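Local coordinates for protein synaptotagmin-4 (Rattus norvegicus, PDB 1W15) that takes part in the transport of neuronal dense core vesicles through its interaction with the kinesin KIF1A, and in dendrite formation by melanocytes, at residues P53-N58 and V100-L105. Numbering follows the deposited sequence.
Sequences PYVKVN and VEFLVL
Tyr54 holds CG in the crowded position between its backbone N and carbonyl carbon (chi1 63°), which stands the ring beside Leu105, while Asn58, with CG anti to the carbonyl carbon, and Glu101, with CG anti to the backbone N and the chain extended beyond it, run side by side. Leu105 CB lies over one face of the Tyr54 ring, offset toward the rim and 3.6 Å from Tyr54 CZ, a CH-pi contact; Leu105 CD1 reaches on to Lys56 CB at 3.7 Å. An alanine at Tyr54 would remove the ring over Leu105 CB and the hydroxyl that bonds Asn113, and would probably leave Leu105 less firmly held. Further along the same face, Asn58 ND2 gives a nearly straight hydrogen bond (170°) to Glu101 OE1 at 2.9 Å, within its own amide plane but from above the carboxylate, the two planes being 59° apart. Tyr60 OH also hydrogen-bonds OE1, OE2 forms a salt bridge with Arg118, and Asn58 OD1 is hydrogen-bonded to Arg65, so both groups are fixed from several sides. On the other face, Val57 CG2 packs 3.8 Å from Phe102 CD2, and Val57 CG1 presses on Val100 CG1 at a tight 3.5 Å; these side chains, with Val55, meet strand 31-40 across the C2 beta-sandwich. The antiparallel backbones are joined by paired backbone hydrogen bonds at Tyr54-Leu105, Lys56-Leu103 and Asn58-Glu101; Lys56 N to Leu103 O is 2.8 Å. Asp52 and Asp106, which hold a calcium ion in this crystal, directly adjoin Pro53 and Leu105, a position consistent with the ladder fixing how far apart the two ligands stand; its apolar side faces the sandwich, and on its mixed side shared bonds would probably stabilise the ionised carboxylate of Glu101.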
# COMPACT_ATOMS: atom_id res chain seq x y z
N PRO A 53 5.98 -8.97 -17.67
CA PRO A 53 6.75 -9.13 -16.43
C PRO A 53 6.00 -9.65 -15.21
O PRO A 53 4.84 -9.33 -15.02
CB PRO A 53 7.29 -7.72 -16.15
CG PRO A 53 6.30 -6.77 -16.88
CD PRO A 53 5.80 -7.55 -18.05
N TYR A 54 6.70 -10.44 -14.41
CA TYR A 54 6.30 -10.71 -13.02
C TYR A 54 7.57 -10.68 -12.20
O TYR A 54 8.68 -10.64 -12.75
CB TYR A 54 5.60 -12.06 -12.87
CG TYR A 54 6.42 -13.29 -13.20
CD1 TYR A 54 6.66 -13.66 -14.54
CD2 TYR A 54 6.93 -14.09 -12.19
CE1 TYR A 54 7.40 -14.81 -14.84
CE2 TYR A 54 7.70 -15.24 -12.47
CZ TYR A 54 7.94 -15.57 -13.78
OH TYR A 54 8.67 -16.69 -14.02
N VAL A 55 7.44 -10.69 -10.88
CA VAL A 55 8.60 -10.61 -10.04
C VAL A 55 8.60 -11.77 -9.06
O VAL A 55 7.59 -12.04 -8.37
CB VAL A 55 8.62 -9.26 -9.25
CG1 VAL A 55 9.85 -9.21 -8.32
CG2 VAL A 55 8.60 -8.11 -10.25
N LYS A 56 9.74 -12.42 -8.96
CA LYS A 56 9.95 -13.49 -8.01
C LYS A 56 10.85 -12.94 -6.92
O LYS A 56 11.81 -12.22 -7.22
CB LYS A 56 10.69 -14.64 -8.71
CG LYS A 56 10.92 -15.80 -7.78
CD LYS A 56 10.73 -17.07 -8.53
CE LYS A 56 11.00 -18.24 -7.63
NZ LYS A 56 11.12 -19.41 -8.49
N VAL A 57 10.53 -13.28 -5.68
CA VAL A 57 11.24 -12.77 -4.52
C VAL A 57 11.76 -13.98 -3.71
O VAL A 57 10.97 -14.80 -3.24
CB VAL A 57 10.34 -11.88 -3.62
CG1 VAL A 57 11.19 -11.23 -2.48
CG2 VAL A 57 9.61 -10.77 -4.44
N ASN A 58 13.08 -14.10 -3.57
CA ASN A 58 13.68 -15.21 -2.80
C ASN A 58 14.28 -14.64 -1.53
O ASN A 58 14.94 -13.62 -1.60
CB ASN A 58 14.77 -15.91 -3.64
CG ASN A 58 14.21 -16.67 -4.83
OD1 ASN A 58 13.16 -17.30 -4.70
ND2 ASN A 58 14.89 -16.61 -5.99
N VAL A 100 17.54 -10.56 0.41
CA VAL A 100 16.31 -10.70 -0.39
C VAL A 100 16.72 -10.50 -1.85
O VAL A 100 17.48 -9.57 -2.16
CB VAL A 100 15.24 -9.64 -0.01
CG1 VAL A 100 13.93 -9.83 -0.84
CG2 VAL A 100 14.91 -9.68 1.52
N GLU A 101 16.27 -11.39 -2.72
CA GLU A 101 16.65 -11.35 -4.12
C GLU A 101 15.37 -11.13 -4.88
O GLU A 101 14.44 -11.92 -4.73
CB GLU A 101 17.27 -12.70 -4.52
CG GLU A 101 17.70 -12.83 -5.99
CD GLU A 101 18.17 -14.27 -6.31
OE1 GLU A 101 17.48 -15.24 -5.92
OE2 GLU A 101 19.22 -14.45 -6.97
N PHE A 102 15.34 -10.11 -5.74
CA PHE A 102 14.19 -9.84 -6.62
C PHE A 102 14.61 -10.15 -8.05
O PHE A 102 15.70 -9.69 -8.52
CB PHE A 102 13.80 -8.36 -6.56
CG PHE A 102 13.40 -7.88 -5.21
CD1 PHE A 102 14.37 -7.39 -4.31
CD2 PHE A 102 12.04 -7.86 -4.85
CE1 PHE A 102 13.99 -6.95 -3.05
CE2 PHE A 102 11.66 -7.40 -3.57
CZ PHE A 102 12.61 -6.94 -2.69
N LEU A 103 13.77 -10.91 -8.74
CA LEU A 103 13.98 -11.26 -10.14
C LEU A 103 12.77 -10.79 -10.93
O LEU A 103 11.65 -11.19 -10.63
CB LEU A 103 14.15 -12.79 -10.29
CG LEU A 103 15.26 -13.29 -9.33
CD1 LEU A 103 14.92 -14.61 -8.79
CD2 LEU A 103 16.62 -13.22 -9.99
N VAL A 104 13.01 -9.93 -11.92
CA VAL A 104 12.00 -9.54 -12.88
C VAL A 104 12.16 -10.48 -14.10
O VAL A 104 13.24 -10.50 -14.71
CB VAL A 104 12.14 -8.05 -13.28
CG1 VAL A 104 10.99 -7.68 -14.25
CG2 VAL A 104 12.17 -7.08 -12.00
N LEU A 105 11.10 -11.23 -14.39
CA LEU A 105 11.09 -12.30 -15.39
C LEU A 105 10.03 -12.01 -16.40
O LEU A 105 9.02 -11.36 -16.08
CB LEU A 105 10.77 -13.63 -14.70
CG LEU A 105 11.87 -14.06 -13.69
CD1 LEU A 105 11.32 -14.36 -12.32
CD2 LEU A 105 12.49 -15.29 -14.35